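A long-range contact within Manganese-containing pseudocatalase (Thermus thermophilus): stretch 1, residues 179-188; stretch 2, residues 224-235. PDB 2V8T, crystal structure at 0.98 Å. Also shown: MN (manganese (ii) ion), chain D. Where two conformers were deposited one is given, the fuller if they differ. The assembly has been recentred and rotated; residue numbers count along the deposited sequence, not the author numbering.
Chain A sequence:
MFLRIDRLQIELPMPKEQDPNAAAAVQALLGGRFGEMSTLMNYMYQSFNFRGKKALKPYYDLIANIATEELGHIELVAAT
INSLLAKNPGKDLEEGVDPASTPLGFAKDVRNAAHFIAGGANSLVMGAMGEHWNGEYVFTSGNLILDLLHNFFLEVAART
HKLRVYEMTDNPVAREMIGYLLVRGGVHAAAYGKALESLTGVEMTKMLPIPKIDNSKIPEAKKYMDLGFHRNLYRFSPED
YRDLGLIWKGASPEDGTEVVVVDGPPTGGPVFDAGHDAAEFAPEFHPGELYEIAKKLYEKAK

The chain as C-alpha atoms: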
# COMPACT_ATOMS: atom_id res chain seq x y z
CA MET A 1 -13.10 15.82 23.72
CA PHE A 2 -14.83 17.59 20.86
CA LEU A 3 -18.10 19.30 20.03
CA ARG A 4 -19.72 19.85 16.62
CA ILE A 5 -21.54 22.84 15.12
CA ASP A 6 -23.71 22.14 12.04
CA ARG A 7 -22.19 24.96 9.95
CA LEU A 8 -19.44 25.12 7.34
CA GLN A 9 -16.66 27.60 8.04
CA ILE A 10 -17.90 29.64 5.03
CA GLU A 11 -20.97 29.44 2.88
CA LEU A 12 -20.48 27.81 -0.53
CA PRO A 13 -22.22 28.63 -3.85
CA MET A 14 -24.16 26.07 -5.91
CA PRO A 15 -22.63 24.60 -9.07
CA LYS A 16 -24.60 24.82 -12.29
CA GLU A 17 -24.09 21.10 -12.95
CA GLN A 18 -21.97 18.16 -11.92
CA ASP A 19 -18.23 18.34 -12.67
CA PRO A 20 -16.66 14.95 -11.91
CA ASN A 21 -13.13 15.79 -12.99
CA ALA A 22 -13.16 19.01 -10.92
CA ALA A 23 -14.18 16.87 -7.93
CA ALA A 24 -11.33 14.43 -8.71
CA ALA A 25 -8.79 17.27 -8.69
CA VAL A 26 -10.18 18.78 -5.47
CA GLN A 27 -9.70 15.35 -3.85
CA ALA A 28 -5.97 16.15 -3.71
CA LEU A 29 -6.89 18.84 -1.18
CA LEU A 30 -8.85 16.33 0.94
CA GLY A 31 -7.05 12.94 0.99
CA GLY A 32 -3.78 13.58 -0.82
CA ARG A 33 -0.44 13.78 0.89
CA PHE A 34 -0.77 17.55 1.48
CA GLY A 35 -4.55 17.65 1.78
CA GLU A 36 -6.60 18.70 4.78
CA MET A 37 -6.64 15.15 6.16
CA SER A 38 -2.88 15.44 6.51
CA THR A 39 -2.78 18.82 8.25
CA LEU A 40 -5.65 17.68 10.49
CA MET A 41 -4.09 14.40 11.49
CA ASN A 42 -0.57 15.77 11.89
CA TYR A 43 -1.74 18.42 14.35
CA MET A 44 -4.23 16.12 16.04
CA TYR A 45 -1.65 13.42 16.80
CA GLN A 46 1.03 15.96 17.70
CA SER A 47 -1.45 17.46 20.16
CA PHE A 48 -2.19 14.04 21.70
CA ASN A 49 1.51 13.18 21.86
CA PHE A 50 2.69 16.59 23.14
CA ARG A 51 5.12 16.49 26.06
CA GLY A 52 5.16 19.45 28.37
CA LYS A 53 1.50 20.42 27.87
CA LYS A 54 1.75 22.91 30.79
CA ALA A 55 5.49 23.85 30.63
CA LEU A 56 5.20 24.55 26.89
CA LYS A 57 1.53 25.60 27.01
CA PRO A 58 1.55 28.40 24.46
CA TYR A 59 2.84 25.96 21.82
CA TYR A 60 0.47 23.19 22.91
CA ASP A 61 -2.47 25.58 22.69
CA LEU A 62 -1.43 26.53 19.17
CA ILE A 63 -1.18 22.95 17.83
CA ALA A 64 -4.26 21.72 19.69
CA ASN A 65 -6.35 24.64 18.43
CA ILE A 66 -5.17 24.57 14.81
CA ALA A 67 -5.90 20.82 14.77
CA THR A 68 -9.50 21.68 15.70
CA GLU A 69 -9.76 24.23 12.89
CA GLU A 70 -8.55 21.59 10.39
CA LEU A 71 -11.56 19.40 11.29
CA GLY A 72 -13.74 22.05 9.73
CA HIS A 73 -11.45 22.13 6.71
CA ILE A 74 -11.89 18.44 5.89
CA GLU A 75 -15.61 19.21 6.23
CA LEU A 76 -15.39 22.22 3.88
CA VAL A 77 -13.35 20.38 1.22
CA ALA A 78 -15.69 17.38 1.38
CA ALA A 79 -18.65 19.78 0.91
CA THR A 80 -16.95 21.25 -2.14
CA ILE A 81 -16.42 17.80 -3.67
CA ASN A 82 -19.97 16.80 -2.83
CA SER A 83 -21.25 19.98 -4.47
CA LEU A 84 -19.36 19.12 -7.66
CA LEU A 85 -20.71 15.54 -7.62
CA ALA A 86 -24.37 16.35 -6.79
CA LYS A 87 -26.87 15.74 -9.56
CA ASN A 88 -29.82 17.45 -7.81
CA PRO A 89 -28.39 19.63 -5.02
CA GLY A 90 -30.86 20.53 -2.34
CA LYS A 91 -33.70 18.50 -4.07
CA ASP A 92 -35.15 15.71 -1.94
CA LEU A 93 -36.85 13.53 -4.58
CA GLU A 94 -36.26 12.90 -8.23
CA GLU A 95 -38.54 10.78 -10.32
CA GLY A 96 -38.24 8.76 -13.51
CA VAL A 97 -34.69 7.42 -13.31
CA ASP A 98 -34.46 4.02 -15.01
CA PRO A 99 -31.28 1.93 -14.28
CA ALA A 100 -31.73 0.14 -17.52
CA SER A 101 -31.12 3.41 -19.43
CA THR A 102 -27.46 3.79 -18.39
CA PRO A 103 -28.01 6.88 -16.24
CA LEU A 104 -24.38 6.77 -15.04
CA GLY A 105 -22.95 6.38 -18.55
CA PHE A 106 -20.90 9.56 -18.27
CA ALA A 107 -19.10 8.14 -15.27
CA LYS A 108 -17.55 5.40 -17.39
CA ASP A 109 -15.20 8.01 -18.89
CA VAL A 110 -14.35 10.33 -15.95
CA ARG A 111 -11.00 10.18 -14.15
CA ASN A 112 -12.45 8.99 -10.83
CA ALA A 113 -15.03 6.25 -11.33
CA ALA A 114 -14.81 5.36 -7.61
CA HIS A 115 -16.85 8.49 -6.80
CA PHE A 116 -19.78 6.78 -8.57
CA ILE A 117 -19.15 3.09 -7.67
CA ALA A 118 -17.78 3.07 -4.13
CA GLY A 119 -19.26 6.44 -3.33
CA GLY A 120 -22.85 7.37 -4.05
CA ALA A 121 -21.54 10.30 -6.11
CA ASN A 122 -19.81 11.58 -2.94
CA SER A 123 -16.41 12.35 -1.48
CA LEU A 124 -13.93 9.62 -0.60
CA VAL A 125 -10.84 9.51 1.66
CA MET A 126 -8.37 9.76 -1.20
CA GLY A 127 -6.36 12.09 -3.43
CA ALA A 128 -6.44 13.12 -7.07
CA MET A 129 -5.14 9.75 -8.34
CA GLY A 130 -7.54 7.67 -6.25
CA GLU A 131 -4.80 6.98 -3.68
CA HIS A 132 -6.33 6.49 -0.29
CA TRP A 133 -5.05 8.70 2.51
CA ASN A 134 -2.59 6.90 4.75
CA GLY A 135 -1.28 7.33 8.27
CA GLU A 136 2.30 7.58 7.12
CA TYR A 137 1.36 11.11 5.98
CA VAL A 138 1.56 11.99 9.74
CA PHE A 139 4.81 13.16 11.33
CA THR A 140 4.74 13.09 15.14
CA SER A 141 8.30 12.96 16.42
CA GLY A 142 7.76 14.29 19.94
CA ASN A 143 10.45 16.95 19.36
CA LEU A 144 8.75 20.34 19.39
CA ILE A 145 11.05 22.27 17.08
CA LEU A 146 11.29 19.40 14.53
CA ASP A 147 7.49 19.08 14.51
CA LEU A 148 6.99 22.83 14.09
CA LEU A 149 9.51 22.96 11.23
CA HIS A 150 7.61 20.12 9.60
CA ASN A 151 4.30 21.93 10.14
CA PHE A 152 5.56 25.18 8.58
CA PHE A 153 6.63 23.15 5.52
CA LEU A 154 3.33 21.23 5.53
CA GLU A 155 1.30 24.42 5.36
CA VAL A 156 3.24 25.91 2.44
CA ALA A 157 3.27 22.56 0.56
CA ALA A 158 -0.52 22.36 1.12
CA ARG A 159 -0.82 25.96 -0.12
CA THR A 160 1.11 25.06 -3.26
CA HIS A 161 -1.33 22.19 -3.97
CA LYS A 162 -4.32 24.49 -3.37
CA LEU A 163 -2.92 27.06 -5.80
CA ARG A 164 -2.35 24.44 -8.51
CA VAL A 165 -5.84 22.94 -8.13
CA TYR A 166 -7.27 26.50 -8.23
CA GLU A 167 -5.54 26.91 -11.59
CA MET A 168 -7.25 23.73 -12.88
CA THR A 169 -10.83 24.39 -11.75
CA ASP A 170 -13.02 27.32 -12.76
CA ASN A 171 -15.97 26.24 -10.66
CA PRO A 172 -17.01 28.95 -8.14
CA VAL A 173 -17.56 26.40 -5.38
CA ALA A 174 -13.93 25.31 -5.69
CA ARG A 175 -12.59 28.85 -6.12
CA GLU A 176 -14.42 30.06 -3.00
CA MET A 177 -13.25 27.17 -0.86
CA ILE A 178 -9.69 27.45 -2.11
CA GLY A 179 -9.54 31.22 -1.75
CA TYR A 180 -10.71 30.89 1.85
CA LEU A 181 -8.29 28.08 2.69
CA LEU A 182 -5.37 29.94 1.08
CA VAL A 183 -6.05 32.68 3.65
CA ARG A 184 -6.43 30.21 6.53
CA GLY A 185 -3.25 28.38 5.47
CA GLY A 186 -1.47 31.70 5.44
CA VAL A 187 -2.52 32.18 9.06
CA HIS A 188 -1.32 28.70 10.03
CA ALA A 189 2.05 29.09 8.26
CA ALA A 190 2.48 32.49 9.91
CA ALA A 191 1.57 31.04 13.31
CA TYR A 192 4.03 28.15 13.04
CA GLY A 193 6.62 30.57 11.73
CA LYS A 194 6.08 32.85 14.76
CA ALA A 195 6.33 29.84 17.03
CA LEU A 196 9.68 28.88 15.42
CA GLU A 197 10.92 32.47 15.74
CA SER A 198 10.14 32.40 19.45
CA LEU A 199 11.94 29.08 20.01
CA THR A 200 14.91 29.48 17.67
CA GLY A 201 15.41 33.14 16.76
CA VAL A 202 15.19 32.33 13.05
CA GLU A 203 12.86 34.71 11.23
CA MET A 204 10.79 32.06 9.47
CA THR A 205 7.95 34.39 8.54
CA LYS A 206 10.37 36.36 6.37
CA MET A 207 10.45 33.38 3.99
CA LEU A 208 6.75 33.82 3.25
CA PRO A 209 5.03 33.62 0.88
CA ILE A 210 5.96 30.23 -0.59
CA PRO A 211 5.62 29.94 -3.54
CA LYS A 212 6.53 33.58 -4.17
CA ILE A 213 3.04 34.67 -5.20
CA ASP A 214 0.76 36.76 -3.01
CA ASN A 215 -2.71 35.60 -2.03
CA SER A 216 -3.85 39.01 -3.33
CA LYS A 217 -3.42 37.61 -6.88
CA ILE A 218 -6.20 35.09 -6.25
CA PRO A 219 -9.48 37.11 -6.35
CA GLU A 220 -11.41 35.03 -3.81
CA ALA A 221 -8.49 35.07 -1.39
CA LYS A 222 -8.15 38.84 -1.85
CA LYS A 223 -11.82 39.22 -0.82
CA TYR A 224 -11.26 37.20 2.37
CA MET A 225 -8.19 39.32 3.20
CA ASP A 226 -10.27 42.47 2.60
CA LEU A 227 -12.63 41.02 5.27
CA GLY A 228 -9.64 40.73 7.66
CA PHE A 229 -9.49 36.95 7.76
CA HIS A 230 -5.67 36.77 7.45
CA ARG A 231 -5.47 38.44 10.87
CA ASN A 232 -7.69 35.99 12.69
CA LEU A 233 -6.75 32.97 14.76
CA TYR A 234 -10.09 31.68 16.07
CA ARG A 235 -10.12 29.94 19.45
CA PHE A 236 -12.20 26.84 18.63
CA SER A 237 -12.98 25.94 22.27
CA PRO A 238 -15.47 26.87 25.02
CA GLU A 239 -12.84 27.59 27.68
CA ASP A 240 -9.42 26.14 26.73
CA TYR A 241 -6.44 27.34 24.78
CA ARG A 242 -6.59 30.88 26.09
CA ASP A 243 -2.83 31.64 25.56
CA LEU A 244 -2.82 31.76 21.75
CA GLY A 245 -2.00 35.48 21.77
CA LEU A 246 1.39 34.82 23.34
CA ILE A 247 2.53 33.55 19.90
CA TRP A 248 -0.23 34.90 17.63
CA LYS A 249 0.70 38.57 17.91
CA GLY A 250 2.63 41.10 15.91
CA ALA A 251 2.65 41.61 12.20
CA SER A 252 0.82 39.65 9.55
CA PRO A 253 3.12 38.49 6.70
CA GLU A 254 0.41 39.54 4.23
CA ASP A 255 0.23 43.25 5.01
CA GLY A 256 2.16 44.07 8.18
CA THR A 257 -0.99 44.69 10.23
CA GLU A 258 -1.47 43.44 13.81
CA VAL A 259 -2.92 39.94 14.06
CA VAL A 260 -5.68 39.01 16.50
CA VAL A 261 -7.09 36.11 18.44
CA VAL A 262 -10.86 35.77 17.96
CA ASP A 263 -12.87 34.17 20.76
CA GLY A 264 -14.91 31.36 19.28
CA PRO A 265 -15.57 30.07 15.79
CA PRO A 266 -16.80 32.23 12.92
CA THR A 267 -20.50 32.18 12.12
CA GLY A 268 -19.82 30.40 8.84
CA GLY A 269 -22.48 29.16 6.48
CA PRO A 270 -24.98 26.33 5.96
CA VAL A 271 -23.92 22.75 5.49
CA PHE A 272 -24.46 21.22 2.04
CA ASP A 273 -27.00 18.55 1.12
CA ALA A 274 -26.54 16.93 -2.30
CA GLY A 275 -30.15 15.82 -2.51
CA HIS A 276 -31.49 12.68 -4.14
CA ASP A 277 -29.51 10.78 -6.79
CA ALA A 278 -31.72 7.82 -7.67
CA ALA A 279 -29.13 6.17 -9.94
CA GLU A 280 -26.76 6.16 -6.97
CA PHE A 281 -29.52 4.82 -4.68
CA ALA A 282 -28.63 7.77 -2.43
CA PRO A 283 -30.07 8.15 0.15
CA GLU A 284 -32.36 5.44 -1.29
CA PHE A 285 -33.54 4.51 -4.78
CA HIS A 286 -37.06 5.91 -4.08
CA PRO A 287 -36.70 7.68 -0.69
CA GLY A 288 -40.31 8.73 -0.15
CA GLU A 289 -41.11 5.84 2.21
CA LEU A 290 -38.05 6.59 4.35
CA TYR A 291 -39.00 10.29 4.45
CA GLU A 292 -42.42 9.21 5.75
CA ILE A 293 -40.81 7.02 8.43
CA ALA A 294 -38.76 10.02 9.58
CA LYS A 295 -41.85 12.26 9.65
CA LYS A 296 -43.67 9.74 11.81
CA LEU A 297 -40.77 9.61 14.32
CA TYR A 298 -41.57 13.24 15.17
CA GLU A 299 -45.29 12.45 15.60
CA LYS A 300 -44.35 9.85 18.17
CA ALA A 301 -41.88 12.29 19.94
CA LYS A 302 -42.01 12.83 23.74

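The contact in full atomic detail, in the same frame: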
# COMPACT_ATOMS: atom_id res chain seq x y z
N GLY A 179 -9.93 29.89 -2.18
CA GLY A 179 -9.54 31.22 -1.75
C GLY A 179 -9.56 31.36 -0.22
O GLY A 179 -8.67 31.97 0.37
N TYR A 180 -10.60 30.83 0.39
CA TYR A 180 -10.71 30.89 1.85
C TYR A 180 -9.56 30.13 2.52
O TYR A 180 -8.91 30.63 3.45
CB TYR A 180 -12.07 30.38 2.31
CG TYR A 180 -12.27 30.52 3.79
CD1 TYR A 180 -12.43 31.78 4.35
CD2 TYR A 180 -12.29 29.45 4.65
CE1 TYR A 180 -12.61 31.98 5.72
CE2 TYR A 180 -12.45 29.67 6.05
CZ TYR A 180 -12.63 30.94 6.54
OH TYR A 180 -12.78 31.10 7.93
N LEU A 181 -9.32 28.90 2.06
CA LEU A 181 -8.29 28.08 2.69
C LEU A 181 -6.88 28.53 2.37
O LEU A 181 -5.96 28.23 3.15
CB LEU A 181 -8.53 26.61 2.41
CG LEU A 181 -9.84 26.05 3.02
CD1 LEU A 181 -9.90 24.54 2.83
CD2 LEU A 181 -10.00 26.41 4.51
N LEU A 182 -6.68 29.28 1.28
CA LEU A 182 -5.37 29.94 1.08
C LEU A 182 -5.14 30.95 2.20
O LEU A 182 -4.02 31.10 2.73
CB LEU A 182 -5.32 30.64 -0.26
CG LEU A 182 -5.19 29.73 -1.47
CD1 LEU A 182 -5.41 30.53 -2.74
CD2 LEU A 182 -3.83 29.00 -1.48
N VAL A 183 -6.18 31.70 2.57
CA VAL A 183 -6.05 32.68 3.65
C VAL A 183 -5.82 31.98 4.99
O VAL A 183 -4.93 32.35 5.76
CB VAL A 183 -7.25 33.64 3.64
CG1 VAL A 183 -7.16 34.56 4.87
CG2 VAL A 183 -7.25 34.42 2.34
N ARG A 184 -6.62 30.93 5.27
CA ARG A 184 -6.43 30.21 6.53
C ARG A 184 -5.06 29.55 6.60
O ARG A 184 -4.41 29.55 7.66
CB ARG A 184 -7.53 29.17 6.74
CG ARG A 184 -8.95 29.75 6.76
CD ARG A 184 -9.11 30.95 7.66
NE ARG A 184 -8.71 30.62 9.02
CZ ARG A 184 -8.29 31.49 9.92
NH1 ARG A 184 -8.23 32.79 9.66
NH2 ARG A 184 -7.91 31.04 11.12
N GLY A 185 -4.58 29.01 5.47
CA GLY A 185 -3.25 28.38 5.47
C GLY A 185 -2.17 29.39 5.64
O GLY A 185 -1.11 29.11 6.20
N GLY A 186 -2.39 30.63 5.16
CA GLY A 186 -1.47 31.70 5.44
C GLY A 186 -1.38 31.99 6.92
O GLY A 186 -0.27 32.23 7.46
N VAL A 187 -2.51 31.99 7.62
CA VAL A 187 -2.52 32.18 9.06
C VAL A 187 -1.73 31.06 9.74
O VAL A 187 -0.91 31.31 10.61
CB VAL A 187 -3.97 32.24 9.60
CG1 VAL A 187 -4.00 32.16 11.11
CG2 VAL A 187 -4.62 33.54 9.09
N HIS A 188 -2.00 29.79 9.34
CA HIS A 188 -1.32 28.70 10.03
C HIS A 188 0.19 28.73 9.78
O HIS A 188 0.97 28.50 10.71
CB HIS A 188 -1.91 27.36 9.56
CG HIS A 188 -3.34 27.20 9.92
ND1 HIS A 188 -4.09 26.20 9.36
CD2 HIS A 188 -4.14 27.94 10.75
CE1 HIS A 188 -5.31 26.33 9.87
NE2 HIS A 188 -5.38 27.37 10.70
N TYR A 224 -11.33 37.62 0.97
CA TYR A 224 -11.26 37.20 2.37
C TYR A 224 -10.24 38.01 3.16
O TYR A 224 -10.47 38.27 4.34
CB TYR A 224 -11.04 35.69 2.47
CG TYR A 224 -12.22 34.90 1.96
CD1 TYR A 224 -13.46 35.00 2.58
CD2 TYR A 224 -12.11 34.01 0.89
CE1 TYR A 224 -14.55 34.29 2.06
CE2 TYR A 224 -13.18 33.32 0.40
CZ TYR A 224 -14.40 33.47 0.97
OH TYR A 224 -15.50 32.80 0.44
N MET A 225 -9.13 38.40 2.53
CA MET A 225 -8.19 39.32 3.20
C MET A 225 -8.82 40.69 3.40
O MET A 225 -8.61 41.33 4.45
CB MET A 225 -6.89 39.43 2.44
CG MET A 225 -6.16 38.17 2.46
SD MET A 225 -4.47 38.24 1.92
CE MET A 225 -4.80 38.56 0.45
N ASP A 226 -9.60 41.18 2.44
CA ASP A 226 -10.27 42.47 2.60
C ASP A 226 -11.25 42.41 3.78
O ASP A 226 -11.52 43.46 4.39
CB ASP A 226 -10.99 42.85 1.34
CG ASP A 226 -10.10 43.24 0.21
OD1 ASP A 226 -8.92 43.59 0.43
OD2 ASP A 226 -10.60 43.29 -0.96
N LEU A 227 -11.76 41.22 4.12
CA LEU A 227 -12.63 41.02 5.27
C LEU A 227 -11.83 40.84 6.58
O LEU A 227 -12.46 40.73 7.65
CB LEU A 227 -13.55 39.81 5.05
CG LEU A 227 -14.55 39.97 3.92
CD1 LEU A 227 -15.38 38.69 3.80
CD2 LEU A 227 -15.46 41.16 4.17
N GLY A 228 -10.50 40.82 6.49
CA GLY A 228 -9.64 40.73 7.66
C GLY A 228 -9.26 39.33 8.08
O GLY A 228 -8.63 39.16 9.14
N PHE A 229 -9.59 38.32 7.28
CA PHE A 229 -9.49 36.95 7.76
C PHE A 229 -8.04 36.46 7.91
O PHE A 229 -7.80 35.50 8.66
CB PHE A 229 -10.29 36.00 6.90
CG PHE A 229 -11.81 36.22 6.99
CD1 PHE A 229 -12.42 37.02 7.92
CD2 PHE A 229 -12.64 35.63 6.08
CE1 PHE A 229 -13.81 37.12 7.98
CE2 PHE A 229 -14.01 35.76 6.14
CZ PHE A 229 -14.60 36.46 7.09
N HIS A 230 -7.08 37.10 7.24
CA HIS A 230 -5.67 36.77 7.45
C HIS A 230 -5.18 37.19 8.83
O HIS A 230 -4.08 36.77 9.24
CB HIS A 230 -4.80 37.44 6.38
CG HIS A 230 -4.94 38.93 6.36
ND1 HIS A 230 -6.15 39.52 6.05
CD2 HIS A 230 -4.02 39.90 6.62
CE1 HIS A 230 -5.94 40.82 6.12
NE2 HIS A 230 -4.68 41.09 6.46
N ARG A 231 -5.90 38.02 9.54
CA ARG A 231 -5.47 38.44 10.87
C ARG A 231 -5.93 37.46 11.94
O ARG A 231 -5.43 37.54 13.06
CB ARG A 231 -6.05 39.83 11.21
CG ARG A 231 -5.61 40.88 10.22
CD ARG A 231 -6.03 42.25 10.58
NE ARG A 231 -5.56 43.18 9.56
CZ ARG A 231 -6.36 43.67 8.63
NH1 ARG A 231 -7.71 43.50 8.72
NH2 ARG A 231 -5.85 44.37 7.59
N ASN A 232 -6.92 36.63 11.64
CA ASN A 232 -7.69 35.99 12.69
C ASN A 232 -7.23 34.59 12.99
O ASN A 232 -7.22 33.70 12.12
CB ASN A 232 -9.16 35.90 12.24
CG ASN A 232 -9.81 37.25 12.08
OD1 ASN A 232 -9.27 38.26 12.54
ND2 ASN A 232 -10.96 37.26 11.40
N LEU A 233 -6.91 34.33 14.25
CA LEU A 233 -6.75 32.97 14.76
C LEU A 233 -7.92 32.75 15.69
O LEU A 233 -8.00 33.37 16.78
CB LEU A 233 -5.41 32.77 15.46
CG LEU A 233 -5.07 31.33 15.81
CD1 LEU A 233 -4.80 30.49 14.54
CD2 LEU A 233 -3.85 31.28 16.71
N TYR A 234 -8.91 31.96 15.28
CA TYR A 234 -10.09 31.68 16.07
C TYR A 234 -9.75 30.65 17.13
O TYR A 234 -9.11 29.63 16.83
CB TYR A 234 -11.21 31.14 15.20
CG TYR A 234 -11.62 32.05 14.07
CD1 TYR A 234 -11.05 31.93 12.79
CD2 TYR A 234 -12.53 33.07 14.25
CE1 TYR A 234 -11.38 32.79 11.77
CE2 TYR A 234 -12.88 33.93 13.25
CZ TYR A 234 -12.28 33.84 12.00
OH TYR A 234 -12.59 34.70 10.97
N ARG A 235 -10.25 30.87 18.34
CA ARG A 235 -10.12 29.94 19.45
C ARG A 235 -11.33 29.01 19.40
O ARG A 235 -12.44 29.38 19.84
CB ARG A 235 -10.03 30.70 20.78
CG ARG A 235 -9.74 29.79 21.95
CD ARG A 235 -9.65 30.56 23.29
NE ARG A 235 -10.94 31.08 23.74
CZ ARG A 235 -11.86 30.35 24.41
NH1 ARG A 235 -11.56 29.16 24.88
NH2 ARG A 235 -13.07 30.85 24.62
MN MN D . -3.73 24.61 7.84
O HOH W 1 -13.67 33.35 8.68
O HOH W 2 -4.60 23.00 6.65

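What ties the helix to the segment beside it most firmly? Arg184 grips the backbone of the second stretch with its guanidinium group, donating two hydrogen bonds to one carbonyl: NH1 lies 2.8 Å from Asn232 O and NH2 lies 2.9 Å from the same Asn232 O. A carbonyl oxygen has two lone pairs, so it can receive both, and the positive charge of the arginine strengthens the pairing. Arg184 NH1 also lies 2.9 Å from Phe229 O. The CA-to-CB bond of Arg184 points away from the second stretch, but m rotamers at chi1, chi2 and chi3 bring its end back to it. Tyr234 CD1 sits over one face of the guanidinium, 3.7 Å from Arg184 NH2.

Do other polar groups join the two sides? Water 1 bridges the two phenol hydroxyls, 2.5 Å from Tyr180 OH and 2.9 Å from Tyr234 OH. On the second stretch Asn232 ND2 donates to Tyr234 OH at 3.1 Å, so the residue whose carbonyl receives Arg184 also holds the tyrosine that shares this water.

How does the backbone allow such contacts? Stretch 1 is helical throughout, whereas stretch 2 leaves its helix after Asp226, turns, and becomes a strand at Asn232. Gly228 closes that helix in a Schellman motif: its N bonds to Met225 O at 2.8 Å, and Phe229 N bonds to Tyr224 O at 3.1 Å. The positive phi of Gly228 would jam a CB against the preceding carbonyl, which calls for glycine. The strand then runs nearly perpendicular to the helix, at 84°, with the axes 9.0 Å apart at closest approach.

Which side chains fill the space between them? Tyr180 directs its ring edge toward the face of Tyr224, with centroids 5.1 Å apart, while Tyr180 CB makes a CH-pi contact over that same ring. Tyr180 CE1 packs 3.7 Å from Phe229 CD2. One turn along, Val183 points toward the second stretch and spreads its methyls: CG2 is 3.9 Å from Met225 CG and 4.0 Å from Tyr224 CB, while CG1 is 4.0 Å from Phe229 CB. Val187, a further turn on, sets CG1 3.9 Å from Leu233 CD1 and CG2 3.3 Å from His230 O.

Where does the contact stand relative to the metal? At the end of stretch 1, His188 binds manganese through ND1 at 2.2 Å. The helix that packs against stretch 2 thus carries a ligand of the metal for which this pseudocatalase is named.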